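PDB 1USY: ATP phosphoribosyltransferase from Thermotoga maritima, which probably catalyses the condensation of ATP with 5-phosphoribose 1-diphosphate, the first step of histidine biosynthesis, which seems to control the pathway's rate. Local coordinates for residues 83-88 / 166-171. Residues are numbered along the deposited sequence; the frame is centred on the assembly and turned at random.
Sequences TNISRM and IFVIRT. With HIS (histidine), chain V.
Met-88 and Phe-167 lie alongside each other on one face of an antiparallel strand pair, an instructive case of a two-stranded connection between lobes. CB of Met-88 stands over the centre of the Phe-167 ring, 3.8 Å from its centroid in a CH-pi contact, while CG reaches the far end of the ring at CZ. With CG of Phe-167 placed between backbone N and carbonyl carbon (chi1 49°), the ring is turned toward the neighbouring strand, its face against CB and CG of Met-88. Were Phe-167 replaced by alanine, Met-88 would probably lose the aromatic face beside CB and CG, and a gap would open there. On the same face, OG of Ser-86 rests against CB and CD1 of Ile-169. The reverse face pairs CG2 of Val-168 with CG2 of Ile-85, at 3.8 Å, and sets that valine methyl over one face of the Arg-87 guanidinium, toward its rim. Ile-166 and Phe-167 both oppose Met-88 in a classic beta bulge: Met-88 N donates a hydrogen bond to Phe-167 O, and Ile-166 N to Met-88 O, each at 2.9 Å. Val-168 and Arg-170 also line a bound histidine's pocket. Strand 144-149 packs against Met-88 and Ile-169, while helices 65-70 and 110-119 both meet Phe-167.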
ATOM      1  N   THR H  83     -30.087 -21.020  30.647  1.00 27.22           N
ATOM      2  CA  THR H  83     -29.802 -21.988  29.602  1.00 26.97           C
ATOM      3  C   THR H  83     -28.831 -23.017  30.177  1.00 24.37           C
ATOM      4  O   THR H  83     -28.335 -22.811  31.273  1.00 21.12           O
ATOM      5  CB  THR H  83     -29.266 -21.214  28.355  1.00 26.21           C
ATOM      6  OG1 THR H  83     -29.304 -22.051  27.203  1.00 40.58           O
ATOM      7  CG2 THR H  83     -27.799 -20.877  28.492  1.00 27.61           C
ATOM      8  N   ASN H  84     -28.580 -24.136  29.502  1.00 28.38           N
ATOM      9  CA  ASN H  84     -27.491 -25.010  29.973  1.00 35.51           C
ATOM     10  C   ASN H  84     -26.188 -24.348  29.611  1.00 35.14           C
ATOM     11  O   ASN H  84     -26.055 -23.817  28.511  1.00 38.07           O
ATOM     12  CB  ASN H  84     -27.532 -26.409  29.366  1.00 36.13           C
ATOM     13  CG  ASN H  84     -28.893 -27.049  29.491  1.00 44.75           C
ATOM     14  OD1 ASN H  84     -29.653 -27.087  28.513  1.00 45.19           O
ATOM     15  ND2 ASN H  84     -29.231 -27.535  30.705  1.00 37.27           N
ATOM     16  N   ILE H  85     -25.260 -24.343  30.563  1.00 35.33           N
ATOM     17  CA  ILE H  85     -23.879 -23.911  30.358  1.00 36.93           C
ATOM     18  C   ILE H  85     -23.236 -24.569  29.120  1.00 33.56           C
ATOM     19  O   ILE H  85     -23.306 -25.787  28.953  1.00 32.35           O
ATOM     20  CB  ILE H  85     -23.062 -24.303  31.632  1.00 40.10           C
ATOM     21  CG1 ILE H  85     -23.730 -23.727  32.892  1.00 43.72           C
ATOM     22  CG2 ILE H  85     -21.543 -23.931  31.503  1.00 37.71           C
ATOM     23  CD1 ILE H  85     -23.580 -24.625  34.166  1.00 47.42           C
ATOM     24  N   SER H  86     -22.622 -23.766  28.255  1.00 29.41           N
ATOM     25  CA  SER H  86     -21.756 -24.306  27.206  1.00 28.88           C
ATOM     26  C   SER H  86     -20.518 -23.456  27.080  1.00 26.80           C
ATOM     27  O   SER H  86     -20.477 -22.347  27.625  1.00 21.28           O
ATOM     28  CB  SER H  86     -22.481 -24.465  25.873  1.00 28.36           C
ATOM     29  OG  SER H  86     -23.053 -23.252  25.453  1.00 32.01           O
ATOM     30  N   ARG H  87     -19.510 -24.006  26.385  1.00 27.90           N
ATOM     31  CA  ARG H  87     -18.189 -23.388  26.216  1.00 20.92           C
ATOM     32  C   ARG H  87     -17.741 -23.442  24.768  1.00 25.47           C
ATOM     33  O   ARG H  87     -17.930 -24.486  24.118  1.00 22.69           O
ATOM     34  CB  ARG H  87     -17.124 -24.127  27.044  1.00 25.54           C
ATOM     35  CG  ARG H  87     -17.573 -24.940  28.287  1.00 30.52           C
ATOM     36  CD  ARG H  87     -16.804 -24.579  29.597  1.00 31.33           C
ATOM     37  NE  ARG H  87     -17.505 -25.081  30.787  1.00 32.98           N
ATOM     38  CZ  ARG H  87     -17.275 -24.728  32.060  1.00 36.55           C
ATOM     39  NH1 ARG H  87     -16.357 -23.824  32.396  1.00 30.74           N
ATOM     40  NH2 ARG H  87     -17.992 -25.293  33.022  1.00 40.21           N
ATOM     41  N   MET H  88     -17.126 -22.350  24.269  1.00 22.17           N
ATOM     42  CA  MET H  88     -16.349 -22.393  23.035  1.00 19.79           C
ATOM     43  C   MET H  88     -15.025 -23.094  23.356  1.00 22.14           C
ATOM     44  O   MET H  88     -14.348 -22.716  24.321  1.00 20.79           O
ATOM     45  CB  MET H  88     -16.038 -20.993  22.547  1.00 21.37           C
ATOM     46  CG  MET H  88     -16.942 -20.516  21.431  1.00 36.13           C
ATOM     47  SD  MET H  88     -16.818 -21.448  19.962  1.00 20.76           S
ATOM     48  CE  MET H  88     -15.454 -20.763  19.442  1.00 43.01           C
ATOM     49  N   ILE H 166     -11.883 -21.702  25.526  1.00 25.03           N
ATOM     50  CA  ILE H 166     -11.672 -20.322  25.092  1.00 23.53           C
ATOM     51  C   ILE H 166     -12.554 -19.375  25.918  1.00 26.81           C
ATOM     52  O   ILE H 166     -12.034 -18.451  26.533  1.00 32.82           O
ATOM     53  CB  ILE H 166     -11.928 -20.179  23.588  1.00 22.90           C
ATOM     54  CG1 ILE H 166     -10.928 -21.014  22.777  1.00 16.51           C
ATOM     55  CG2 ILE H 166     -11.868 -18.720  23.183  1.00 24.25           C
ATOM     56  CD1 ILE H 166     -11.291 -21.132  21.290  1.00 18.58           C
ATOM     57  N   PHE H 167     -13.874 -19.601  25.944  1.00 22.97           N
ATOM     58  CA  PHE H 167     -14.751 -18.932  26.912  1.00 20.50           C
ATOM     59  C   PHE H 167     -15.983 -19.758  27.215  1.00 23.18           C
ATOM     60  O   PHE H 167     -16.432 -20.541  26.383  1.00 31.25           O
ATOM     61  CB  PHE H 167     -15.177 -17.528  26.428  1.00 16.51           C
ATOM     62  CG  PHE H 167     -15.693 -17.489  24.995  1.00 19.52           C
ATOM     63  CD1 PHE H 167     -17.033 -17.654  24.704  1.00 16.68           C
ATOM     64  CD2 PHE H 167     -14.823 -17.253  23.935  1.00 18.84           C
ATOM     65  CE1 PHE H 167     -17.492 -17.583  23.373  1.00 25.15           C
ATOM     66  CE2 PHE H 167     -15.285 -17.171  22.597  1.00 23.28           C
ATOM     67  CZ  PHE H 167     -16.609 -17.338  22.323  1.00 17.21           C
ATOM     68  N   VAL H 168     -16.553 -19.537  28.397  1.00 27.65           N
ATOM     69  CA  VAL H 168     -17.868 -20.059  28.778  1.00 25.67           C
ATOM     70  C   VAL H 168     -18.984 -19.243  28.090  1.00 26.13           C
ATOM     71  O   VAL H 168     -18.812 -18.038  27.871  1.00 17.90           O
ATOM     72  CB  VAL H 168     -17.974 -20.184  30.375  1.00 29.11           C
ATOM     73  CG1 VAL H 168     -17.949 -18.829  31.080  1.00 38.28           C
ATOM     74  CG2 VAL H 168     -19.149 -21.027  30.825  1.00 30.32           C
ATOM     75  N   ILE H 169     -20.095 -19.896  27.712  1.00 27.35           N
ATOM     76  CA  ILE H 169     -21.208 -19.205  27.027  1.00 27.13           C
ATOM     77  C   ILE H 169     -22.463 -19.127  27.872  1.00 29.89           C
ATOM     78  O   ILE H 169     -22.840 -20.089  28.552  1.00 30.45           O
ATOM     79  CB  ILE H 169     -21.591 -19.918  25.739  1.00 29.56           C
ATOM     80  CG1 ILE H 169     -20.368 -20.097  24.852  1.00 32.53           C
ATOM     81  CG2 ILE H 169     -22.745 -19.195  25.033  1.00 24.76           C
ATOM     82  CD1 ILE H 169     -20.583 -21.021  23.701  1.00 33.36           C
ATOM     83  N   ARG H 170     -23.099 -17.959  27.810  1.00 31.60           N
ATOM     84  CA  ARG H 170     -24.435 -17.726  28.344  1.00 29.46           C
ATOM     85  C   ARG H 170     -25.179 -16.921  27.284  1.00 30.48           C
ATOM     86  O   ARG H 170     -24.541 -16.277  26.417  1.00 34.43           O
ATOM     87  CB  ARG H 170     -24.372 -16.966  29.664  1.00 31.12           C
ATOM     88  CG  ARG H 170     -23.483 -17.607  30.709  1.00 35.28           C
ATOM     89  CD  ARG H 170     -23.815 -17.240  32.173  1.00 47.14           C
ATOM     90  NE  ARG H 170     -22.919 -17.915  33.117  1.00 56.24           N
ATOM     91  CZ  ARG H 170     -21.602 -17.661  33.248  1.00 63.27           C
ATOM     92  NH1 ARG H 170     -21.000 -16.738  32.502  1.00 63.52           N
ATOM     93  NH2 ARG H 170     -20.879 -18.327  34.147  1.00 66.05           N
ATOM     94  N   THR H 171     -26.512 -16.974  27.317  1.00 28.09           N
ATOM     95  CA  THR H 171     -27.288 -16.096  26.475  1.00 26.68           C
ATOM     96  C   THR H 171     -27.808 -14.904  27.262  1.00 25.53           C
ATOM     97  O   THR H 171     -28.201 -15.055  28.435  1.00 29.18           O
ATOM     98  CB  THR H 171     -28.371 -16.837  25.690  1.00 29.19           C
ATOM     99  OG1 THR H 171     -29.551 -16.923  26.467  1.00 36.97           O
ATOM    100  CG2 THR H 171     -27.964 -18.281  25.438  1.00 30.23           C
TER
HETATM  101  N   HIS V1204     -20.746 -10.949  26.886  0.80 67.13           N
HETATM  102  CA  HIS V1204     -20.356 -11.615  28.161  0.80 70.34           C
HETATM  103  C   HIS V1204     -18.884 -11.373  28.495  0.80 71.01           C
HETATM  104  O   HIS V1204     -17.981 -11.941  27.861  1.00 68.17           O
HETATM  105  CB  HIS V1204     -20.643 -13.113  28.080  0.80 70.53           C
HETATM  106  CG  HIS V1204     -20.199 -13.890  29.279  0.80 73.02           C
HETATM  107  ND1 HIS V1204     -20.622 -15.178  29.518  0.80 73.39           N
HETATM  108  CD2 HIS V1204     -19.373 -13.574  30.303  0.80 77.22           C
HETATM  109  CE1 HIS V1204     -20.074 -15.622  30.633  0.80 76.70           C
HETATM  110  NE2 HIS V1204     -19.319 -14.663  31.137  0.80 77.40           N
HETATM  111  OXT HIS V1204     -18.592 -10.611  29.425  0.80 74.10           O